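Local structure of uncharacterized aldehyde dehydrogenase AldY (Bacillus subtilis, 4DNG) at residues 317-322 with 326-331; 30-35 with 359-364; 116-121 with 463-468; 110-115 with 159-164. The protein probably oxidises aldehydes to carboxylates with NAD(+) as the electron acceptor, and may help protect the cell against stress from ethanol and related compounds. All coordinates share one frame; numbering follows the deposited sequence.

Contact 1 of 4, residues 317-322 with 326-331; sequences GDQTDP and VGPLIN
Gln319 sets its CG against CD of Pro328, 3.4 Å away, and this is the dense part of the contact. The two side chains meet at about a right angle: CB and CG of Gln319 press on Pro328 CD, while OE1 passes Pro328 CG at 4.0 Å. A bend at chi2 (126°) carries the amide past the ring, and its NE2 is hydrogen-bonded to Ala91 O. Beside this pair Gly327 fits closely, its CA 3.7 Å from Gly317 O; a CB there would come tight against Gln319 CB and clash with Pro328 CD. One backbone bond ties the segments, Gly317 N to Val326 O at 3.0 Å. Both segments belong to the irregular connection between helix 297-313 and helix 332-347, which here folds back on itself, and Asn331 is the N-cap of the second helix. An alanine in place of Gln319 would probably open a gap beside Pro328 where CG now packs, and deprive Ala91 O of this amide donor. The far end, at Asp321 and Pro322, is exposed and does not meet 326-331. It is shaped from within by a type I turn from Asp318 to Asp321 and an Asx turn, Thr320 N to Asp318 OD1, to which Thr320 OG1 adds a second bond from the same face of the carboxylate.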
loop_
_atom_site.group_PDB
_atom_site.type_symbol
_atom_site.label_atom_id
_atom_site.label_comp_id
_atom_site.label_asym_id
_atom_site.label_seq_id
_atom_site.Cartn_x
_atom_site.Cartn_y
_atom_site.Cartn_z
ATOM N N GLY A 317 -40.511 -10.537 5.016
ATOM C CA GLY A 317 -41.314 -9.638 5.842
ATOM C C GLY A 317 -40.573 -8.937 6.963
ATOM O O GLY A 317 -39.535 -8.311 6.746
ATOM N N ASP A 318 -41.132 -9.015 8.168
ATOM C CA ASP A 318 -40.552 -8.352 9.325
ATOM C C ASP A 318 -39.297 -9.084 9.745
ATOM O O ASP A 318 -39.324 -10.267 10.051
ATOM C CB ASP A 318 -41.540 -8.282 10.487
ATOM C CG ASP A 318 -41.134 -7.263 11.532
ATOM O OD1 ASP A 318 -39.953 -6.839 11.534
ATOM O OD2 ASP A 318 -41.996 -6.885 12.354
ATOM N N GLN A 319 -38.200 -8.352 9.758
ATOM C CA GLN A 319 -36.865 -8.907 9.957
ATOM C C GLN A 319 -36.566 -9.177 11.437
ATOM O O GLN A 319 -35.671 -9.961 11.781
ATOM C CB GLN A 319 -35.899 -7.891 9.413
ATOM C CG GLN A 319 -36.574 -6.525 9.423
ATOM C CD GLN A 319 -35.755 -5.510 10.150
ATOM O OE1 GLN A 319 -36.109 -4.339 10.219
ATOM N NE2 GLN A 319 -34.635 -5.956 10.698
ATOM N N THR A 320 -37.321 -8.522 12.310
ATOM C CA THR A 320 -37.227 -8.783 13.735
ATOM C C THR A 320 -37.859 -10.130 14.099
ATOM O O THR A 320 -37.652 -10.625 15.197
ATOM C CB THR A 320 -37.875 -7.666 14.552
ATOM O OG1 THR A 320 -39.295 -7.737 14.393
ATOM C CG2 THR A 320 -37.343 -6.293 14.087
ATOM N N ASP A 321 -38.609 -10.717 13.169
ATOM C CA ASP A 321 -39.149 -12.071 13.310
ATOM C C ASP A 321 -38.029 -13.090 13.047
ATOM O O ASP A 321 -37.407 -13.056 11.980
ATOM C CB ASP A 321 -40.322 -12.236 12.329
ATOM C CG ASP A 321 -40.940 -13.646 12.322
ATOM O OD1 ASP A 321 -40.231 -14.670 12.450
ATOM O OD2 ASP A 321 -42.166 -13.721 12.128
ATOM N N PRO A 322 -37.769 -14.004 14.017
ATOM C CA PRO A 322 -36.626 -14.945 13.932
ATOM C C PRO A 322 -36.707 -16.013 12.819
ATOM O O PRO A 322 -35.772 -16.810 12.671
ATOM C CB PRO A 322 -36.603 -15.611 15.322
ATOM C CG PRO A 322 -37.980 -15.457 15.849
ATOM C CD PRO A 322 -38.549 -14.196 15.260
ATOM N N VAL A 326 -35.890 -12.896 4.083
ATOM C CA VAL A 326 -35.766 -11.719 3.260
ATOM C C VAL A 326 -36.497 -10.571 3.950
ATOM O O VAL A 326 -37.736 -10.551 4.014
ATOM C CB VAL A 326 -36.280 -11.951 1.827
ATOM C CG1 VAL A 326 -35.826 -10.832 0.916
ATOM C CG2 VAL A 326 -35.748 -13.266 1.291
ATOM N N GLY A 327 -35.713 -9.643 4.508
ATOM C CA GLY A 327 -36.256 -8.445 5.111
ATOM C C GLY A 327 -36.120 -7.267 4.158
ATOM O O GLY A 327 -35.872 -7.440 2.957
ATOM N N PRO A 328 -36.249 -6.049 4.697
ATOM C CA PRO A 328 -36.356 -4.869 3.865
ATOM C C PRO A 328 -35.020 -4.471 3.332
ATOM O O PRO A 328 -34.006 -4.874 3.891
ATOM C CB PRO A 328 -36.885 -3.795 4.832
ATOM C CG PRO A 328 -36.687 -4.327 6.220
ATOM C CD PRO A 328 -36.176 -5.728 6.136
ATOM N N LEU A 329 -35.000 -3.706 2.246
ATOM C CA LEU A 329 -33.731 -3.096 1.829
ATOM C C LEU A 329 -33.457 -1.866 2.703
ATOM O O LEU A 329 -34.389 -1.273 3.255
ATOM C CB LEU A 329 -33.727 -2.744 0.339
ATOM C CG LEU A 329 -33.783 -3.937 -0.619
ATOM C CD1 LEU A 329 -33.571 -3.486 -2.060
ATOM C CD2 LEU A 329 -32.759 -5.001 -0.233
ATOM N N ILE A 330 -32.185 -1.492 2.817
ATOM C CA ILE A 330 -31.740 -0.450 3.734
ATOM C C ILE A 330 -32.532 0.876 3.658
ATOM O O ILE A 330 -32.809 1.487 4.679
ATOM C CB ILE A 330 -30.226 -0.212 3.565
ATOM C CG1 ILE A 330 -29.675 0.832 4.563
ATOM C CG2 ILE A 330 -29.937 0.184 2.132
ATOM C CD1 ILE A 330 -29.895 0.504 6.033
ATOM N N ASN A 331 -32.899 1.299 2.454
ATOM C CA ASN A 331 -33.691 2.506 2.253
ATOM C C ASN A 331 -34.412 2.503 0.889
ATOM O O ASN A 331 -34.266 1.575 0.097
ATOM C CB ASN A 331 -32.796 3.752 2.382
ATOM C CG ASN A 331 -31.735 3.817 1.302
ATOM O OD1 ASN A 331 -32.021 3.616 0.125
ATOM N ND2 ASN A 331 -30.495 4.071 1.703
#

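Contact 2 of 4, residues 30-35 with 359-364; sequences YDQSVI and VGNVLT
Gln32 and Asn361 set their amides nearly perpendicular, the planes 79° apart, and join through a single bond from Gln32 NE2 to Asn361 OD1 (2.9 Å). The donor stands off the carbonyl plane of Asn361 by 34°, and Asn361 OD1 is likewise tilted from the amide plane of Gln32. The Gln32 chain bends at chi2 (82°) to bring its amide to the other segment. Tyr30 meets Val362 obliquely, ring atom CE1 lying 4.1 Å from methyl CG2; with CG opposite the backbone N, the ring swings back to the valine although its CB points away. Between these pairs a water donates to Tyr30 O and accepts from Asn361 N at 2.9 Å. Val359 to Val362 form a type II' turn, a tight beta hairpin with Gly360 at positive phi, leading into strand 362-369. The hairpin presents its turn to the loop between strands 23-27 and 34-39, where the chain is shaped by an Asx turn from Ser33 N to Asp31 OD1, joined on that oxygen by Ser33 OG. A leucine in place of Asn361 would probably leave Gln32 NE2 without its acceptor and that amide freer to turn. Asn361 also packs on Glu332 and Ile335 of helix 332-347, and Tyr30 also touches Pro328.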
loop_
_atom_site.group_PDB
_atom_site.type_symbol
_atom_site.label_atom_id
_atom_site.label_comp_id
_atom_site.label_asym_id
_atom_site.label_seq_id
_atom_site.Cartn_x
_atom_site.Cartn_y
_atom_site.Cartn_z
ATOM N N TYR A 30 -37.983 -1.492 7.739
ATOM C CA TYR A 30 -39.249 -2.125 7.457
ATOM C C TYR A 30 -40.399 -1.159 7.512
ATOM O O TYR A 30 -41.230 -1.154 6.629
ATOM C CB TYR A 30 -39.485 -3.209 8.489
ATOM C CG TYR A 30 -40.657 -4.118 8.238
ATOM C CD1 TYR A 30 -40.590 -5.129 7.312
ATOM C CD2 TYR A 30 -41.810 -3.998 8.967
ATOM C CE1 TYR A 30 -41.650 -5.977 7.099
ATOM C CE2 TYR A 30 -42.872 -4.840 8.758
ATOM C CZ TYR A 30 -42.783 -5.823 7.822
ATOM O OH TYR A 30 -43.837 -6.662 7.618
ATOM N N ASP A 31 -40.453 -0.320 8.528
ATOM C CA ASP A 31 -41.604 0.531 8.650
ATOM C C ASP A 31 -41.321 2.006 8.669
ATOM O O ASP A 31 -42.242 2.800 8.684
ATOM C CB ASP A 31 -42.388 0.139 9.877
ATOM C CG ASP A 31 -41.551 0.141 11.083
ATOM O OD1 ASP A 31 -40.570 0.885 11.061
ATOM O OD2 ASP A 31 -41.853 -0.579 12.042
ATOM N N GLN A 32 -40.055 2.381 8.683
ATOM C CA GLN A 32 -39.687 3.788 8.659
ATOM C C GLN A 32 -39.836 4.454 10.010
ATOM O O GLN A 32 -39.720 5.651 10.126
ATOM C CB GLN A 32 -40.544 4.529 7.661
ATOM C CG GLN A 32 -39.797 5.009 6.445
ATOM C CD GLN A 32 -39.649 3.924 5.421
ATOM O OE1 GLN A 32 -38.556 3.438 5.182
ATOM N NE2 GLN A 32 -40.752 3.533 4.809
ATOM N N SER A 33 -40.119 3.664 11.021
ATOM C CA SER A 33 -40.237 4.150 12.406
ATOM C C SER A 33 -38.891 4.627 12.936
ATOM O O SER A 33 -37.838 4.111 12.553
ATOM C CB SER A 33 -40.779 3.066 13.331
ATOM O OG SER A 33 -39.836 2.017 13.455
ATOM N N VAL A 34 -38.941 5.614 13.821
ATOM C CA VAL A 34 -37.752 6.282 14.309
ATOM C C VAL A 34 -37.197 5.489 15.491
ATOM O O VAL A 34 -37.879 5.313 16.521
ATOM C CB VAL A 34 -38.107 7.727 14.753
ATOM C CG1 VAL A 34 -36.962 8.377 15.539
ATOM C CG2 VAL A 34 -38.540 8.573 13.553
ATOM N N ILE A 35 -35.962 5.017 15.345
ATOM C CA ILE A 35 -35.272 4.323 16.432
ATOM C C ILE A 35 -34.691 5.332 17.435
ATOM O O ILE A 35 -34.944 5.218 18.630
ATOM C CB ILE A 35 -34.193 3.366 15.878
ATOM C CG1 ILE A 35 -34.858 2.267 15.024
ATOM C CG2 ILE A 35 -33.314 2.810 17.012
ATOM C CD1 ILE A 35 -33.893 1.465 14.174
ATOM N N VAL A 359 -43.191 -5.324 -1.519
ATOM C CA VAL A 359 -44.138 -5.220 -0.413
ATOM C C VAL A 359 -43.586 -4.227 0.606
ATOM O O VAL A 359 -42.681 -4.550 1.382
ATOM C CB VAL A 359 -44.400 -6.580 0.279
ATOM C CG1 VAL A 359 -45.584 -6.473 1.228
ATOM C CG2 VAL A 359 -44.646 -7.675 -0.744
ATOM N N GLY A 360 -44.137 -3.020 0.607
ATOM C CA GLY A 360 -43.607 -1.964 1.449
ATOM C C GLY A 360 -42.191 -1.692 0.985
ATOM O O GLY A 360 -41.968 -1.378 -0.186
ATOM N N ASN A 361 -41.228 -1.845 1.888
ATOM C CA ASN A 361 -39.831 -1.618 1.538
ATOM C C ASN A 361 -39.020 -2.926 1.392
ATOM O O ASN A 361 -37.777 -2.912 1.290
ATOM C CB ASN A 361 -39.187 -0.606 2.496
ATOM C CG ASN A 361 -40.040 0.647 2.680
ATOM O OD1 ASN A 361 -40.668 0.844 3.732
ATOM N ND2 ASN A 361 -40.077 1.495 1.651
ATOM N N VAL A 362 -39.745 -4.046 1.365
ATOM C CA VAL A 362 -39.168 -5.362 1.101
ATOM C C VAL A 362 -39.292 -5.658 -0.386
ATOM O O VAL A 362 -40.372 -5.530 -0.962
ATOM C CB VAL A 362 -39.932 -6.484 1.860
ATOM C CG1 VAL A 362 -39.399 -7.849 1.467
ATOM C CG2 VAL A 362 -39.855 -6.304 3.380
ATOM N N LEU A 363 -38.207 -6.051 -1.030
ATOM C CA LEU A 363 -38.407 -6.752 -2.288
ATOM C C LEU A 363 -38.040 -8.235 -2.221
ATOM O O LEU A 363 -37.014 -8.626 -1.654
ATOM C CB LEU A 363 -37.871 -6.000 -3.517
ATOM C CG LEU A 363 -36.419 -5.724 -3.849
ATOM C CD1 LEU A 363 -35.840 -6.853 -4.683
ATOM C CD2 LEU A 363 -36.380 -4.428 -4.639
ATOM N N THR A 364 -38.954 -9.042 -2.761
ATOM C CA THR A 364 -38.892 -10.486 -2.713
ATOM C C THR A 364 -37.970 -10.904 -3.822
ATOM O O THR A 364 -37.873 -10.192 -4.823
ATOM C CB THR A 364 -40.264 -11.101 -2.977
ATOM O OG1 THR A 364 -40.758 -10.578 -4.212
ATOM C CG2 THR A 364 -41.247 -10.763 -1.837
HETATM O O HOH W 1 -41.482 -3.266 4.352
#

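Contact 3 of 4, residues 116-121 with 463-468; sequences MTYTGE and WVVEEF
Val465 points a methyl at the root of Tyr118, and apolar packing of this kind makes up the contact. CG2 lies 3.6 Å from both CB and CG of Tyr118 and 3.8 Å from ring atom CD1, so the methyl sits where the ring joins its CB, the two side chains running past each other in opposite senses. Tyr118 reaches this place with CG between its backbone N and carbonyl carbon (chi1 53°). Farther along the ring the touch is slack, with Tyr118 OH 4.4 Å from Val464 CG1. The aliphatic part of Glu121 supplies a second apolar patch, set crosswise to Val465: CG meets CG2 at 4.0 Å and CB faces CG1.

The contact joins the last turn of helix 98-118, and the helical residues after it, to the short helix 462-468 that precedes C-terminal strand 469-477. The polar bonds do not link the two segments: Phe468 N is held by Val464 O at 3.1 Å within its own helix, and Phe468 O and Glu467 O bond to Asn172 and Arg249. Helix 156-169 provides a third surface, its Pro166 touching Tyr118, Val464 and Phe468, and Val465 packs on Leu170 and Arg141 as well.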
loop_
_atom_site.group_PDB
_atom_site.type_symbol
_atom_site.label_atom_id
_atom_site.label_comp_id
_atom_site.label_asym_id
_atom_site.label_seq_id
_atom_site.Cartn_x
_atom_site.Cartn_y
_atom_site.Cartn_z
ATOM N N MET A 116 -6.690 -10.824 20.248
ATOM C CA MET A 116 -5.956 -11.229 21.431
ATOM C C MET A 116 -4.727 -12.100 21.139
ATOM O O MET A 116 -3.759 -12.078 21.894
ATOM C CB MET A 116 -6.887 -11.965 22.385
ATOM C CG MET A 116 -7.948 -11.083 23.008
ATOM S SD MET A 116 -9.025 -12.058 24.061
ATOM C CE MET A 116 -10.632 -11.376 23.669
ATOM N N THR A 117 -4.771 -12.862 20.050
ATOM C CA THR A 117 -3.677 -13.763 19.695
ATOM C C THR A 117 -2.454 -13.013 19.170
ATOM O O THR A 117 -1.341 -13.549 19.169
ATOM C CB THR A 117 -4.099 -14.813 18.648
ATOM O OG1 THR A 117 -4.341 -14.177 17.386
ATOM C CG2 THR A 117 -5.349 -15.559 19.100
ATOM N N TYR A 118 -2.645 -11.778 18.730
ATOM C CA TYR A 118 -1.507 -11.023 18.217
ATOM C C TYR A 118 -1.225 -9.671 18.881
ATOM O O TYR A 118 -0.306 -8.956 18.471
ATOM C CB TYR A 118 -1.557 -10.913 16.691
ATOM C CG TYR A 118 -2.840 -10.375 16.130
ATOM C CD1 TYR A 118 -3.260 -9.085 16.430
ATOM C CD2 TYR A 118 -3.617 -11.142 15.272
ATOM C CE1 TYR A 118 -4.426 -8.572 15.895
ATOM C CE2 TYR A 118 -4.796 -10.644 14.741
ATOM C CZ TYR A 118 -5.190 -9.354 15.055
ATOM O OH TYR A 118 -6.349 -8.830 14.545
ATOM N N THR A 119 -1.992 -9.343 19.916
ATOM C CA THR A 119 -1.690 -8.194 20.756
ATOM C C THR A 119 -0.238 -8.278 21.235
ATOM O O THR A 119 0.409 -7.260 21.479
ATOM C CB THR A 119 -2.591 -8.147 22.000
ATOM O OG1 THR A 119 -3.751 -8.958 21.793
ATOM C CG2 THR A 119 -3.011 -6.731 22.290
ATOM N N GLY A 120 0.276 -9.487 21.264
ATOM C CA GLY A 120 1.622 -9.750 21.693
ATOM C C GLY A 120 2.682 -9.335 20.718
ATOM O O GLY A 120 3.845 -9.342 21.040
ATOM N N GLU A 121 2.286 -8.989 19.513
ATOM C CA GLU A 121 3.229 -8.806 18.428
ATOM C C GLU A 121 4.169 -7.612 18.472
ATOM O O GLU A 121 5.068 -7.540 17.666
ATOM C CB GLU A 121 2.508 -8.838 17.103
ATOM C CG GLU A 121 1.978 -10.204 16.747
ATOM C CD GLU A 121 3.081 -11.197 16.537
ATOM O OE1 GLU A 121 4.083 -11.103 17.248
ATOM O OE2 GLU A 121 2.951 -12.067 15.666
ATOM N N TRP A 463 -1.095 -11.164 8.097
ATOM C CA TRP A 463 -1.318 -10.106 7.105
ATOM C C TRP A 463 -1.899 -8.847 7.704
ATOM O O TRP A 463 -1.651 -7.742 7.201
ATOM C CB TRP A 463 -2.148 -10.599 5.909
ATOM C CG TRP A 463 -3.379 -11.430 6.237
ATOM C CD1 TRP A 463 -3.421 -12.776 6.606
ATOM C CD2 TRP A 463 -4.799 -11.004 6.192
ATOM N NE1 TRP A 463 -4.716 -13.192 6.801
ATOM C CE2 TRP A 463 -5.593 -12.184 6.574
ATOM C CE3 TRP A 463 -5.465 -9.811 5.897
ATOM C CZ2 TRP A 463 -6.985 -12.146 6.648
ATOM C CZ3 TRP A 463 -6.869 -9.788 5.977
ATOM C CH2 TRP A 463 -7.607 -10.927 6.343
ATOM N N VAL A 464 -2.646 -9.007 8.798
ATOM C CA VAL A 464 -3.295 -7.887 9.484
ATOM C C VAL A 464 -2.326 -7.120 10.383
ATOM O O VAL A 464 -2.351 -5.888 10.428
ATOM C CB VAL A 464 -4.499 -8.350 10.323
ATOM C CG1 VAL A 464 -5.412 -7.174 10.616
ATOM C CG2 VAL A 464 -5.276 -9.435 9.594
ATOM N N VAL A 465 -1.482 -7.853 11.100
ATOM C CA VAL A 465 -0.445 -7.261 11.960
ATOM C C VAL A 465 0.445 -6.297 11.170
ATOM O O VAL A 465 0.696 -5.186 11.621
ATOM C CB VAL A 465 0.373 -8.361 12.704
ATOM C CG1 VAL A 465 1.722 -7.855 13.188
ATOM C CG2 VAL A 465 -0.428 -8.915 13.879
ATOM N N GLU A 466 0.888 -6.707 9.982
ATOM C CA GLU A 466 1.670 -5.828 9.102
ATOM C C GLU A 466 0.880 -4.571 8.725
ATOM O O GLU A 466 1.469 -3.506 8.590
ATOM C CB GLU A 466 2.119 -6.535 7.808
ATOM C CG GLU A 466 2.718 -7.935 7.951
ATOM C CD GLU A 466 4.034 -7.981 8.726
ATOM O OE1 GLU A 466 4.839 -7.022 8.654
ATOM O OE2 GLU A 466 4.270 -9.003 9.408
ATOM N N GLU A 467 -0.442 -4.695 8.563
ATOM C CA GLU A 467 -1.273 -3.581 8.080
ATOM C C GLU A 467 -1.381 -2.485 9.118
ATOM O O GLU A 467 -1.376 -1.308 8.778
ATOM C CB GLU A 467 -2.677 -4.045 7.654
ATOM C CG GLU A 467 -2.810 -4.554 6.218
ATOM C CD GLU A 467 -4.243 -4.977 5.865
ATOM O OE1 GLU A 467 -4.519 -6.199 5.802
ATOM O OE2 GLU A 467 -5.106 -4.093 5.658
ATOM N N PHE A 468 -1.434 -2.876 10.386
ATOM C CA PHE A 468 -1.669 -1.932 11.484
ATOM C C PHE A 468 -0.416 -1.643 12.292
ATOM O O PHE A 468 -0.469 -0.957 13.315
ATOM C CB PHE A 468 -2.818 -2.426 12.381
ATOM C CG PHE A 468 -4.155 -2.399 11.692
ATOM C CD1 PHE A 468 -4.947 -1.255 11.729
ATOM C CD2 PHE A 468 -4.601 -3.504 10.971
ATOM C CE1 PHE A 468 -6.173 -1.216 11.077
ATOM C CE2 PHE A 468 -5.817 -3.470 10.317
ATOM C CZ PHE A 468 -6.605 -2.323 10.367
#

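Contact 4 of 4, residues 110-115 with 159-164; sequences AILDEA and LSMRSI
Met161 lies against Ile111 and Leu112, and its side chain can be traced outward. CB leaves toward helix 98-118, and CG, opposite the backbone N (chi1 -177°), comes 3.9 Å from methyl CG2 of Ile111. Bends at chi2 and chi3 then turn the chain to Leu112: SD passes Leu112 CG at 4.1 Å, and the terminal CE meets Leu112 CD1 at 4.0 Å, the two side chains lying nearly perpendicular. Ile111 CG2 also sits 3.6 Å from the carbonyl O of Met161, while its CD1 reaches over Arg162, 4.3 Å from Arg162 CB. The two helix segments run almost parallel, 9° between their directions and 9.6 Å between axes. Leu112 continues onto Leu72 and Leu79 of helix 65-81 and Phe194 of helix 183-196, and Met161 onto Ile190. The guanidinium of Arg162 leads away from helix 98-118, and its NH2 makes a long, weak ion pair with Glu253, a predicted active-site residue. The chemistry is that of a hydrophobic seam with charge at its margin: the bent thioether chain of Met161 meets the branched side chains of Ile111 and Leu112, while the stem of Arg162 packs against isoleucine and its charged end is turned toward the probable active site.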
loop_
_atom_site.group_PDB
_atom_site.type_symbol
_atom_site.label_atom_id
_atom_site.label_comp_id
_atom_site.label_asym_id
_atom_site.label_seq_id
_atom_site.Cartn_x
_atom_site.Cartn_y
_atom_site.Cartn_z
ATOM N N ALA A 110 -15.696 -13.185 17.005
ATOM C CA ALA A 110 -14.558 -13.906 16.436
ATOM C C ALA A 110 -13.365 -12.960 16.197
ATOM O O ALA A 110 -12.252 -13.232 16.656
ATOM C CB ALA A 110 -14.951 -14.645 15.164
ATOM N N ILE A 111 -13.615 -11.835 15.536
ATOM C CA ILE A 111 -12.573 -10.824 15.308
ATOM C C ILE A 111 -11.879 -10.371 16.609
ATOM O O ILE A 111 -10.652 -10.257 16.653
ATOM C CB ILE A 111 -13.130 -9.623 14.536
ATOM C CG1 ILE A 111 -13.414 -10.016 13.091
ATOM C CG2 ILE A 111 -12.170 -8.450 14.565
ATOM C CD1 ILE A 111 -14.467 -9.155 12.426
ATOM N N LEU A 112 -12.652 -10.127 17.669
ATOM C CA LEU A 112 -12.042 -9.770 18.952
ATOM C C LEU A 112 -11.219 -10.919 19.553
ATOM O O LEU A 112 -10.145 -10.693 20.105
ATOM C CB LEU A 112 -13.075 -9.241 19.952
ATOM C CG LEU A 112 -13.461 -7.769 19.817
ATOM C CD1 LEU A 112 -14.720 -7.479 20.616
ATOM C CD2 LEU A 112 -12.323 -6.858 20.264
ATOM N N ASP A 113 -11.722 -12.146 19.433
ATOM C CA ASP A 113 -10.981 -13.338 19.866
ATOM C C ASP A 113 -9.645 -13.434 19.128
ATOM O O ASP A 113 -8.639 -13.821 19.705
ATOM C CB ASP A 113 -11.801 -14.610 19.606
ATOM C CG ASP A 113 -12.976 -14.781 20.576
ATOM O OD1 ASP A 113 -13.008 -14.094 21.624
ATOM O OD2 ASP A 113 -13.881 -15.612 20.284
ATOM N N GLU A 114 -9.640 -13.057 17.851
ATOM C CA GLU A 114 -8.464 -13.212 17.008
ATOM C C GLU A 114 -7.424 -12.171 17.380
ATOM O O GLU A 114 -6.245 -12.500 17.520
ATOM C CB GLU A 114 -8.842 -13.182 15.526
ATOM C CG GLU A 114 -7.695 -13.434 14.549
ATOM C CD GLU A 114 -7.079 -14.830 14.640
ATOM O OE1 GLU A 114 -7.809 -15.819 14.896
ATOM O OE2 GLU A 114 -5.847 -14.942 14.440
ATOM N N ALA A 115 -7.874 -10.940 17.619
ATOM C CA ALA A 115 -6.994 -9.844 18.045
ATOM C C ALA A 115 -6.107 -10.173 19.248
ATOM O O ALA A 115 -4.915 -9.843 19.265
ATOM C CB ALA A 115 -7.805 -8.591 18.318
ATOM N N LEU A 159 -17.714 -5.103 9.933
ATOM C CA LEU A 159 -16.696 -4.381 9.164
ATOM C C LEU A 159 -15.983 -3.306 9.975
ATOM O O LEU A 159 -14.780 -3.171 9.869
ATOM C CB LEU A 159 -17.288 -3.769 7.872
ATOM C CG LEU A 159 -17.739 -4.754 6.778
ATOM C CD1 LEU A 159 -18.254 -4.035 5.538
ATOM C CD2 LEU A 159 -16.642 -5.744 6.391
ATOM N N SER A 160 -16.736 -2.535 10.755
ATOM C CA SER A 160 -16.169 -1.619 11.718
ATOM C C SER A 160 -15.153 -2.340 12.625
ATOM O O SER A 160 -13.992 -1.918 12.740
ATOM C CB SER A 160 -17.290 -0.968 12.556
ATOM O OG SER A 160 -18.148 -0.176 11.735
ATOM N N MET A 161 -15.571 -3.430 13.264
ATOM C CA MET A 161 -14.687 -4.104 14.213
ATOM C C MET A 161 -13.486 -4.729 13.479
ATOM O O MET A 161 -12.404 -4.910 14.053
ATOM C CB MET A 161 -15.467 -5.153 14.988
ATOM C CG MET A 161 -14.682 -5.874 16.053
ATOM S SD MET A 161 -14.394 -4.668 17.332
ATOM C CE MET A 161 -16.001 -4.671 18.134
ATOM N N ARG A 162 -13.656 -5.017 12.193
ATOM C CA ARG A 162 -12.535 -5.542 11.402
ATOM C C ARG A 162 -11.394 -4.533 11.347
ATOM O O ARG A 162 -10.264 -4.907 11.068
ATOM C CB ARG A 162 -12.970 -5.968 10.006
ATOM C CG ARG A 162 -11.995 -6.892 9.316
ATOM C CD ARG A 162 -12.263 -6.951 7.822
ATOM N NE ARG A 162 -12.097 -5.638 7.207
ATOM C CZ ARG A 162 -12.609 -5.298 6.027
ATOM N NH1 ARG A 162 -12.418 -4.077 5.540
ATOM N NH2 ARG A 162 -13.324 -6.175 5.339
ATOM N N SER A 163 -11.674 -3.267 11.648
ATOM C CA SER A 163 -10.601 -2.285 11.708
ATOM C C SER A 163 -10.328 -1.800 13.112
ATOM O O SER A 163 -9.180 -1.515 13.474
ATOM C CB SER A 163 -10.874 -1.096 10.792
ATOM O OG SER A 163 -11.033 -1.561 9.471
ATOM N N ILE A 164 -11.380 -1.673 13.899
ATOM C CA ILE A 164 -11.225 -1.192 15.259
ATOM C C ILE A 164 -10.325 -2.136 16.088
ATOM O O ILE A 164 -9.351 -1.697 16.708
ATOM C CB ILE A 164 -12.597 -0.945 15.909
ATOM C CG1 ILE A 164 -13.254 0.276 15.252
ATOM C CG2 ILE A 164 -12.450 -0.809 17.410
ATOM C CD1 ILE A 164 -14.744 0.411 15.488
#

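The four contacts fall into two groups. Contacts 1 and 2, centres 7 Å apart, touch through Tyr30 and through a probable bond from Leu329 N to Asn361 O, where the loop before helix 332-347, the hairpin before strand 362-369 and the loop before strand 34-39 meet. Contacts 3 and 4, centres 11 Å apart, share helix 98-118 and helix 156-169 links them. Contacts 1 and 2 lie across the chain's centre from contact 3, about 36 Å between the centres of contacts 1 and 3. Along the chain contact 4 closes before contact 1 opens, whereas contact 3 crosses both 2 and 4; contacts 2 and 3 each tie an N-terminal part to a C-terminal part of the aldehyde dehydrogenase fold.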